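Local structure of predicted ATPase involved in replication control, Cdc46/Mcm family (Methanopyrus kandleri AV19, 3F8T) at residues A[36-42]-A[56-62]; A[133-137]-A[149-155]; A[208-212]-A[225-230]. The protein probably binds ATP and single-stranded DNA and may act as a helicase of the MCM family in DNA replication. The protein carries 2 engineered substitutions. One frame throughout, in Å; residues are numbered along the deposited sequence.

Contact 1. Residues A[36-42]-A[56-62]; sequences IVRTESF and VLDLREL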
loop_
_atom_site.group_PDB
_atom_site.type_symbol
_atom_site.label_atom_id
_atom_site.label_comp_id
_atom_site.label_asym_id
_atom_site.label_seq_id
_atom_site.Cartn_x
_atom_site.Cartn_y
_atom_site.Cartn_z
ATOM N N ILE A 36 11.373 -14.406 35.178
ATOM C CA ILE A 36 11.619 -14.619 33.740
ATOM C C ILE A 36 11.989 -16.071 33.415
ATOM O O ILE A 36 11.403 -16.691 32.519
ATOM C CB ILE A 36 12.704 -13.644 33.184
ATOM C CG1 ILE A 36 12.150 -12.206 33.137
ATOM C CG2 ILE A 36 13.172 -14.109 31.788
ATOM C CD1 ILE A 36 13.202 -11.098 32.800
ATOM N N VAL A 37 12.952 -16.612 34.148
ATOM C CA VAL A 37 13.449 -17.961 33.913
ATOM C C VAL A 37 12.411 -19.049 34.232
ATOM O O VAL A 37 12.475 -20.153 33.689
ATOM C CB VAL A 37 14.776 -18.181 34.692
ATOM C CG1 VAL A 37 15.188 -19.621 34.675
ATOM C CG2 VAL A 37 15.862 -17.309 34.078
ATOM N N ARG A 38 11.456 -18.728 35.101
ATOM C CA ARG A 38 10.377 -19.655 35.436
ATOM C C ARG A 38 9.323 -19.806 34.333
ATOM O O ARG A 38 8.534 -20.755 34.361
ATOM C CB ARG A 38 9.679 -19.222 36.729
ATOM C CG ARG A 38 10.403 -19.522 38.028
ATOM C CD ARG A 38 9.556 -18.919 39.134
ATOM N NE ARG A 38 10.113 -18.987 40.485
ATOM C CZ ARG A 38 9.801 -18.115 41.448
ATOM N NH1 ARG A 38 8.976 -17.107 41.192
ATOM N NH2 ARG A 38 10.331 -18.221 42.660
ATOM N N THR A 39 9.290 -18.873 33.378
ATOM C CA THR A 39 8.277 -18.898 32.326
ATOM C C THR A 39 8.448 -20.105 31.406
ATOM O O THR A 39 9.579 -20.565 31.172
ATOM C CB THR A 39 8.274 -17.603 31.469
ATOM O OG1 THR A 39 9.547 -17.432 30.841
ATOM C CG2 THR A 39 7.952 -16.376 32.321
ATOM N N GLU A 40 7.330 -20.611 30.883
ATOM C CA GLU A 40 7.374 -21.753 29.960
ATOM C C GLU A 40 8.138 -21.401 28.689
ATOM O O GLU A 40 8.991 -22.173 28.260
ATOM C CB GLU A 40 5.975 -22.279 29.613
ATOM C CG GLU A 40 5.947 -23.802 29.457
ATOM C CD GLU A 40 4.826 -24.306 28.551
ATOM O OE1 GLU A 40 3.733 -23.681 28.523
ATOM O OE2 GLU A 40 5.043 -25.331 27.856
ATOM N N SER A 41 7.853 -20.224 28.124
ATOM C CA SER A 41 8.530 -19.718 26.912
ATOM C C SER A 41 10.042 -19.801 27.055
ATOM O O SER A 41 10.739 -20.325 26.180
ATOM C CB SER A 41 8.130 -18.261 26.625
ATOM O OG SER A 41 8.329 -17.410 27.763
ATOM N N PHE A 42 10.531 -19.300 28.183
ATOM C CA PHE A 42 11.956 -19.237 28.438
ATOM C C PHE A 42 12.591 -20.605 28.610
ATOM O O PHE A 42 13.612 -20.879 27.980
ATOM C CB PHE A 42 12.268 -18.377 29.665
ATOM C CG PHE A 42 13.715 -18.032 29.790
ATOM C CD1 PHE A 42 14.219 -16.888 29.186
ATOM C CD2 PHE A 42 14.577 -18.855 30.490
ATOM C CE1 PHE A 42 15.564 -16.560 29.293
ATOM C CE2 PHE A 42 15.923 -18.536 30.600
ATOM C CZ PHE A 42 16.413 -17.391 29.993
ATOM N N VAL A 56 13.375 -17.194 24.047
ATOM C CA VAL A 56 12.169 -16.387 23.885
ATOM C C VAL A 56 11.534 -16.094 25.235
ATOM O O VAL A 56 11.335 -17.000 26.046
ATOM C CB VAL A 56 11.134 -17.103 22.951
ATOM C CG1 VAL A 56 9.747 -16.512 23.105
ATOM C CG2 VAL A 56 11.570 -17.013 21.489
ATOM N N LEU A 57 11.236 -14.822 25.482
ATOM C CA LEU A 57 10.448 -14.445 26.648
ATOM C C LEU A 57 9.097 -13.929 26.191
ATOM O O LEU A 57 9.019 -12.898 25.549
ATOM C CB LEU A 57 11.157 -13.385 27.511
ATOM C CG LEU A 57 10.351 -12.752 28.671
ATOM C CD1 LEU A 57 9.833 -13.791 29.684
ATOM C CD2 LEU A 57 11.187 -11.707 29.385
ATOM N N ASP A 58 8.042 -14.668 26.530
ATOM C CA ASP A 58 6.685 -14.227 26.259
ATOM C C ASP A 58 6.184 -13.494 27.492
ATOM O O ASP A 58 5.912 -14.109 28.543
ATOM C CB ASP A 58 5.768 -15.402 25.899
ATOM C CG ASP A 58 4.422 -14.942 25.364
ATOM O OD1 ASP A 58 3.870 -13.985 25.927
ATOM O OD2 ASP A 58 3.906 -15.529 24.385
ATOM N N LEU A 59 6.080 -12.174 27.353
ATOM C CA LEU A 59 5.722 -11.275 28.445
ATOM C C LEU A 59 4.333 -11.499 29.032
ATOM O O LEU A 59 4.067 -11.104 30.170
ATOM C CB LEU A 59 5.866 -9.819 27.978
ATOM C CG LEU A 59 7.310 -9.413 27.655
ATOM C CD1 LEU A 59 7.362 -8.027 27.008
ATOM C CD2 LEU A 59 8.179 -9.468 28.919
ATOM N N ARG A 60 3.444 -12.133 28.269
ATOM C CA ARG A 60 2.095 -12.443 28.774
ATOM C C ARG A 60 2.151 -13.525 29.837
ATOM O O ARG A 60 1.164 -13.747 30.554
ATOM C CB ARG A 60 1.203 -12.970 27.659
ATOM C CG ARG A 60 1.025 -12.082 26.490
ATOM C CD ARG A 60 1.183 -13.003 25.288
ATOM N NE ARG A 60 0.731 -12.436 24.052
ATOM C CZ ARG A 60 1.220 -12.768 22.863
ATOM N NH1 ARG A 60 2.216 -13.649 22.740
ATOM N NH2 ARG A 60 0.717 -12.186 21.798
ATOM N N GLU A 61 3.286 -14.217 29.915
ATOM C CA GLU A 61 3.486 -15.295 30.890
ATOM C C GLU A 61 3.892 -14.733 32.257
ATOM O O GLU A 61 4.089 -15.493 33.206
ATOM C CB GLU A 61 4.513 -16.334 30.385
ATOM C CG GLU A 61 3.986 -17.189 29.215
ATOM C CD GLU A 61 4.994 -18.174 28.605
ATOM O OE1 GLU A 61 6.138 -18.308 29.092
ATOM O OE2 GLU A 61 4.619 -18.845 27.611
ATOM N N LEU A 62 3.988 -13.401 32.338
ATOM C CA LEU A 62 4.345 -12.687 33.563
ATOM C C LEU A 62 3.250 -11.729 34.048
ATOM O O LEU A 62 2.395 -11.299 33.269
ATOM C CB LEU A 62 5.630 -11.874 33.342
ATOM C CG LEU A 62 6.895 -12.674 33.029
ATOM C CD1 LEU A 62 8.032 -11.764 32.680
ATOM C CD2 LEU A 62 7.275 -13.550 34.217
HETATM O O HOH W 1 2.730 -20.746 28.051
#
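A carboxylate acceptor can organise a helix start, and here Glu61 reaches across to do so. Its OE1 accepts two hydrogen bonds from Ser41, one from the backbone N at 2.7 Å and one from OG at 2.7 Å. Ser41 OG in turn accepts from Asp58 N at 3.0 Å, so a single serine hydroxyl relays between the end of the strand and the carboxylate. The other oxygen, Glu61 OE2, accepts a hydrogen bond from a water 2.7 Å away that also donates to Glu40 OE1 at 3.1 Å, bridging two acidic groups. Local bonds shape each partner: Thr39 OG1 donates to Ile36 O at 2.6 Å, while Asp58 holds Arg60 through an Asx turn and an Arg60 NH1–Asp58 OD2 salt bridge of 3.0 Å. Apolar contacts lie behind this polar front, with Ile36 CG1 3.9 Å from Leu57 CD2 and Thr39 CG2 3.5 Å from Leu62 CD2. Ile36 and Leu62 both continue onto Ile70 of helix 64-72. The arrangement is that of an N-capped helix start: Thr39 is the N-cap of helix 40-47, its OG1 accepting a weak 3.4 Å bond from Phe42 N, within the N-terminal domain of an archaeal MCM homolog.

Contact 2. Residues A[133-137]-A[149-155]; sequences RLEHA and RLHGHRL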
loop_
_atom_site.group_PDB
_atom_site.type_symbol
_atom_site.label_atom_id
_atom_site.label_comp_id
_atom_site.label_asym_id
_atom_site.label_seq_id
_atom_site.Cartn_x
_atom_site.Cartn_y
_atom_site.Cartn_z
ATOM N N ARG A 133 26.737 -5.809 3.703
ATOM C CA ARG A 133 25.513 -6.218 4.381
ATOM C C ARG A 133 24.482 -5.082 4.394
ATOM O O ARG A 133 24.842 -3.904 4.411
ATOM C CB ARG A 133 25.855 -6.621 5.821
ATOM C CG ARG A 133 24.749 -7.350 6.573
ATOM C CD ARG A 133 25.175 -7.746 7.988
ATOM N NE ARG A 133 25.421 -6.594 8.864
ATOM C CZ ARG A 133 25.319 -6.623 10.195
ATOM N NH1 ARG A 133 24.965 -7.746 10.822
ATOM N NH2 ARG A 133 25.559 -5.522 10.903
ATOM N N LEU A 134 23.203 -5.449 4.368
ATOM C CA LEU A 134 22.107 -4.507 4.615
ATOM C C LEU A 134 22.121 -4.135 6.102
ATOM O O LEU A 134 22.014 -5.010 6.961
ATOM C CB LEU A 134 20.783 -5.154 4.196
ATOM C CG LEU A 134 19.427 -4.547 4.537
ATOM C CD1 LEU A 134 19.280 -3.155 3.941
ATOM C CD2 LEU A 134 18.316 -5.467 4.032
ATOM N N GLU A 135 22.261 -2.842 6.405
ATOM C CA GLU A 135 22.590 -2.398 7.767
ATOM C C GLU A 135 21.591 -1.457 8.432
ATOM O O GLU A 135 21.358 -1.571 9.630
ATOM C CB GLU A 135 23.969 -1.721 7.799
ATOM C CG GLU A 135 25.129 -2.616 7.371
ATOM C CD GLU A 135 26.434 -1.864 7.174
ATOM O OE1 GLU A 135 26.415 -0.608 7.100
ATOM O OE2 GLU A 135 27.491 -2.536 7.082
ATOM N N HIS A 136 21.052 -0.505 7.670
ATOM C CA HIS A 136 20.206 0.551 8.222
ATOM C C HIS A 136 18.957 0.759 7.381
ATOM O O HIS A 136 18.977 0.559 6.167
ATOM C CB HIS A 136 20.944 1.886 8.260
ATOM C CG HIS A 136 22.063 1.944 9.251
ATOM N ND1 HIS A 136 21.909 2.479 10.512
ATOM C CD2 HIS A 136 23.358 1.556 9.160
ATOM C CE1 HIS A 136 23.058 2.404 11.162
ATOM N NE2 HIS A 136 23.951 1.844 10.366
ATOM N N ALA A 137 17.884 1.193 8.031
ATOM C CA ALA A 137 16.677 1.578 7.321
ATOM C C ALA A 137 16.068 2.826 7.942
ATOM O O ALA A 137 16.324 3.154 9.120
ATOM C CB ALA A 137 15.674 0.430 7.314
ATOM N N ARG A 149 18.585 0.223 13.020
ATOM C CA ARG A 149 19.752 -0.641 12.826
ATOM C C ARG A 149 19.219 -2.051 12.684
ATOM O O ARG A 149 18.527 -2.552 13.578
ATOM C CB ARG A 149 20.731 -0.532 14.003
ATOM C CG ARG A 149 21.647 0.679 13.945
ATOM C CD ARG A 149 22.681 0.650 15.090
ATOM N NE ARG A 149 22.041 0.938 16.371
ATOM C CZ ARG A 149 21.950 2.145 16.921
ATOM N NH1 ARG A 149 22.480 3.204 16.316
ATOM N NH2 ARG A 149 21.317 2.296 18.076
ATOM N N LEU A 150 19.519 -2.676 11.547
ATOM C CA LEU A 150 18.825 -3.905 11.147
ATOM C C LEU A 150 19.377 -5.190 11.752
ATOM O O LEU A 150 18.635 -6.155 11.917
ATOM C CB LEU A 150 18.732 -4.020 9.622
ATOM C CG LEU A 150 17.847 -2.970 8.928
ATOM C CD1 LEU A 150 18.100 -2.980 7.435
ATOM C CD2 LEU A 150 16.368 -3.212 9.227
ATOM N N HIS A 151 20.677 -5.218 12.044
ATOM C CA HIS A 151 21.290 -6.401 12.676
ATOM C C HIS A 151 20.970 -7.698 11.924
ATOM O O HIS A 151 20.551 -8.691 12.524
ATOM C CB HIS A 151 20.857 -6.517 14.148
ATOM C CG HIS A 151 21.180 -5.307 14.970
ATOM N ND1 HIS A 151 22.475 -4.891 15.208
ATOM C CD2 HIS A 151 20.378 -4.419 15.603
ATOM C CE1 HIS A 151 22.453 -3.798 15.951
ATOM N NE2 HIS A 151 21.191 -3.493 16.206
ATOM N N GLY A 152 21.153 -7.688 10.606
ATOM C CA GLY A 152 20.950 -8.894 9.794
ATOM C C GLY A 152 19.533 -9.132 9.314
ATOM O O GLY A 152 19.294 -10.005 8.467
ATOM N N HIS A 153 18.578 -8.374 9.854
ATOM C CA HIS A 153 17.181 -8.520 9.453
ATOM C C HIS A 153 16.941 -7.831 8.128
ATOM O O HIS A 153 17.426 -6.725 7.898
ATOM C CB HIS A 153 16.240 -7.980 10.519
ATOM C CG HIS A 153 16.351 -8.693 11.825
ATOM N ND1 HIS A 153 17.175 -8.259 12.838
ATOM C CD2 HIS A 153 15.753 -9.819 12.280
ATOM C CE1 HIS A 153 17.076 -9.082 13.866
ATOM N NE2 HIS A 153 16.219 -10.038 13.553
ATOM N N ARG A 154 16.197 -8.492 7.255
ATOM C CA ARG A 154 16.011 -7.983 5.912
ATOM C C ARG A 154 14.657 -7.305 5.685
ATOM O O ARG A 154 13.651 -7.632 6.315
ATOM C CB ARG A 154 16.274 -9.088 4.881
ATOM C CG ARG A 154 17.766 -9.261 4.572
ATOM C CD ARG A 154 18.100 -10.635 4.012
ATOM N NE ARG A 154 17.387 -10.939 2.769
ATOM C CZ ARG A 154 17.809 -10.633 1.537
ATOM N NH1 ARG A 154 18.958 -9.998 1.345
ATOM N NH2 ARG A 154 17.069 -10.972 0.482
ATOM N N LEU A 155 14.676 -6.331 4.789
ATOM C CA LEU A 155 13.484 -5.638 4.323
ATOM C C LEU A 155 13.940 -4.763 3.155
ATOM O O LEU A 155 15.142 -4.756 2.813
ATOM C CB LEU A 155 12.802 -4.838 5.459
ATOM C CG LEU A 155 13.620 -4.047 6.475
ATOM C CD1 LEU A 155 14.424 -2.911 5.819
ATOM C CD2 LEU A 155 12.736 -3.502 7.577
HETATM O O HOH W 2 22.416 -5.648 9.546
HETATM O O HOH W 3 20.296 -7.042 7.218
HETATM O O HOH W 4 22.823 -3.554 11.840
#
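Where a hairpin loses its regular pairing, side chains and water fill the widening gap. His136 and Arg149 still form an antiparallel non-hydrogen-bonded pair, 4.8 Å between CA atoms. Leu150 N donates to Glu135 O at 2.9 Å; beyond it the backbones part, Leu134 CA and Gly152 CA lying 6.9 Å apart. The main bump, Leu134, fits a hollow formed by Leu150, Arg154 and Leu155: its CG is 3.6 Å from Leu150 CD1, its CD2 3.9 Å from Arg154 CG. Small Ala137 admits Leu155 CD1, 3.9 Å from its CB. Three waters occupy the opening: two donate to Leu134 O at 2.7 Å, one accepting from Gly152 N at 2.6 Å and the other donating to His153 O at 3.0 Å; the third accepts from His151 N at 2.7 Å and donates weakly to Glu135 O. Arg133 lays one guanidinium face over the type I' turn from Leu150 to His153, NH1 3.8 Å from Gly152 N. In this OB-fold region Glu135 and His136 form a classic bulge opposite Arg129, Arg149 forms a salt bridge with Asp173, and Leu155 packs on Val125 and Val128 of strand 118-130 and Val177 of strand 176-180.

Contact 3. Residues A[208-212]-A[225-230]; sequences FARAI and LALQLF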
loop_
_atom_site.group_PDB
_atom_site.type_symbol
_atom_site.label_atom_id
_atom_site.label_comp_id
_atom_site.label_asym_id
_atom_site.label_seq_id
_atom_site.Cartn_x
_atom_site.Cartn_y
_atom_site.Cartn_z
ATOM N N PHE A 208 -19.842 6.361 -2.921
ATOM C CA PHE A 208 -18.431 6.696 -3.068
ATOM C C PHE A 208 -18.225 7.758 -4.144
ATOM O O PHE A 208 -17.415 8.662 -3.960
ATOM C CB PHE A 208 -17.594 5.444 -3.383
ATOM C CG PHE A 208 -17.152 4.680 -2.179
ATOM C CD1 PHE A 208 -17.935 3.646 -1.667
ATOM C CD2 PHE A 208 -15.938 4.988 -1.551
ATOM C CE1 PHE A 208 -17.496 2.911 -0.550
ATOM C CE2 PHE A 208 -15.494 4.268 -0.443
ATOM C CZ PHE A 208 -16.287 3.237 0.071
ATOM N N ALA A 209 -18.987 7.670 -5.240
ATOM C CA ALA A 209 -18.881 8.605 -6.365
ATOM C C ALA A 209 -19.196 10.033 -5.930
ATOM O O ALA A 209 -18.506 10.977 -6.293
ATOM C CB ALA A 209 -19.823 8.178 -7.506
ATOM N N ARG A 210 -20.249 10.182 -5.139
ATOM C CA ARG A 210 -20.638 11.488 -4.616
ATOM C C ARG A 210 -19.662 11.999 -3.569
ATOM O O ARG A 210 -19.393 13.206 -3.491
ATOM C CB ARG A 210 -22.064 11.447 -4.067
ATOM C CG ARG A 210 -23.106 11.813 -5.124
ATOM C CD ARG A 210 -24.047 10.683 -5.432
ATOM N NE ARG A 210 -25.142 11.087 -6.322
ATOM C CZ ARG A 210 -25.037 11.207 -7.646
ATOM N NH1 ARG A 210 -26.095 11.566 -8.367
ATOM N NH2 ARG A 210 -23.877 10.973 -8.255
ATOM N N ALA A 211 -19.101 11.088 -2.778
ATOM C CA ALA A 211 -18.071 11.467 -1.823
ATOM C C ALA A 211 -16.870 12.067 -2.547
ATOM O O ALA A 211 -16.324 13.077 -2.118
ATOM C CB ALA A 211 -17.647 10.266 -0.990
ATOM N N ILE A 212 -16.482 11.453 -3.661
ATOM C CA ILE A 212 -15.302 11.877 -4.413
ATOM C C ILE A 212 -15.507 13.146 -5.233
ATOM O O ILE A 212 -14.652 14.048 -5.237
ATOM C CB ILE A 212 -14.802 10.743 -5.351
ATOM C CG1 ILE A 212 -14.335 9.537 -4.526
ATOM C CG2 ILE A 212 -13.681 11.261 -6.265
ATOM C CD1 ILE A 212 -14.109 8.273 -5.355
ATOM N N LEU A 225 -13.462 7.001 -10.463
ATOM C CA LEU A 225 -12.538 7.123 -9.338
ATOM C C LEU A 225 -12.913 6.227 -8.158
ATOM O O LEU A 225 -12.030 5.699 -7.486
ATOM C CB LEU A 225 -12.427 8.581 -8.888
ATOM C CG LEU A 225 -12.029 9.598 -9.971
ATOM C CD1 LEU A 225 -11.685 10.927 -9.324
ATOM C CD2 LEU A 225 -10.850 9.125 -10.747
ATOM N N ALA A 226 -14.214 6.086 -7.886
ATOM C CA ALA A 226 -14.673 5.125 -6.867
ATOM C C ALA A 226 -14.185 3.702 -7.189
ATOM O O ALA A 226 -13.571 3.034 -6.353
ATOM C CB ALA A 226 -16.182 5.151 -6.752
ATOM N N LEU A 227 -14.422 3.249 -8.415
ATOM C CA LEU A 227 -14.016 1.898 -8.787
ATOM C C LEU A 227 -12.482 1.774 -8.835
ATOM O O LEU A 227 -11.919 0.741 -8.498
ATOM C CB LEU A 227 -14.688 1.482 -10.108
ATOM C CG LEU A 227 -16.224 1.333 -10.022
ATOM C CD1 LEU A 227 -16.815 1.236 -11.404
ATOM C CD2 LEU A 227 -16.639 0.110 -9.181
ATOM N N GLN A 228 -11.791 2.832 -9.239
ATOM C CA GLN A 228 -10.321 2.808 -9.121
ATOM C C GLN A 228 -9.828 2.502 -7.684
ATOM O O GLN A 228 -8.942 1.662 -7.494
ATOM C CB GLN A 228 -9.690 4.100 -9.653
ATOM C CG GLN A 228 -8.162 4.106 -9.490
ATOM C CD GLN A 228 -7.545 5.380 -9.984
ATOM O OE1 GLN A 228 -8.011 6.472 -9.648
ATOM N NE2 GLN A 228 -6.489 5.261 -10.804
ATOM N N LEU A 229 -10.421 3.151 -6.687
ATOM C CA LEU A 229 -10.074 2.864 -5.281
ATOM C C LEU A 229 -10.234 1.383 -4.958
ATOM O O LEU A 229 -9.362 0.778 -4.342
ATOM C CB LEU A 229 -10.922 3.695 -4.310
ATOM C CG LEU A 229 -10.506 5.178 -4.224
ATOM C CD1 LEU A 229 -11.628 5.977 -3.537
ATOM C CD2 LEU A 229 -9.188 5.358 -3.494
ATOM N N PHE A 230 -11.319 0.801 -5.447
ATOM C CA PHE A 230 -11.622 -0.616 -5.226
ATOM C C PHE A 230 -10.817 -1.578 -6.116
ATOM O O PHE A 230 -11.030 -2.802 -6.082
ATOM C CB PHE A 230 -13.127 -0.841 -5.338
ATOM C CG PHE A 230 -13.875 -0.428 -4.087
ATOM C CD1 PHE A 230 -14.296 0.891 -3.910
ATOM C CD2 PHE A 230 -14.116 -1.355 -3.074
ATOM C CE1 PHE A 230 -14.959 1.273 -2.745
ATOM C CE2 PHE A 230 -14.789 -0.982 -1.911
ATOM C CZ PHE A 230 -15.213 0.333 -1.750
#
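Phe208, the first residue of segment 208-212, makes the aromatic part of this contact between helices 204-212 and 219-229. Its ring presents a face to the edge of Phe230, directly after the second helix, in a T-shaped stack, with centroids 4.9 Å apart, planes at 90° and the two CZ atoms 3.6 Å apart. Nearer the backbone, Phe208 CB rests on Ala226 CB at 3.7 Å. Ala209 follows where the two backbones are nearest: its CA is 5.5 Å from that of Ala226, and its N 4.1 Å from Ala226 CB. Two alanines meet where the helices cross, letting the backbones come near; the axes of the short segments are 9.2 Å apart and their directions differ by 109°. The helices belong to the MCM P-loop domain, the AAA+ ATPase module of this family, and segment 225-230 touches strand 341-346 of its parallel sheet through Leu225 and Gln228. Arg210 turns off the interface to a salt bridge with Glu219, and Ala211 meets Leu399 of helix 396-409. Ile212, a full turn beyond Phe208, comes back to the interface: its CG2 is 3.7 Å from Leu225 CD1, while its CD1 lies 3.3 Å from Ala226 N and 3.8 Å from Leu229 CD1.

The three contacts follow one another along the chain without touching, one each in the N-terminal, OB-fold and P-loop regions, and their chemistry tracks their burial. Contact 3, the buried one, joins helix to helix by apolar and aromatic packing alone. Contact 1 is partly buried and joins the junction of two helices to a strand and the 3-10 turn that follows it, combining charged and hydroxyl groups with an apolar back. Contact 2, at the surface, links a strand to the loop after its hairpin partner, and there waters take up much of the bonding between backbones. Centre to centre, contacts 1 and 2 are about 27 Å apart; contact 3 lies across the chain's centre from both.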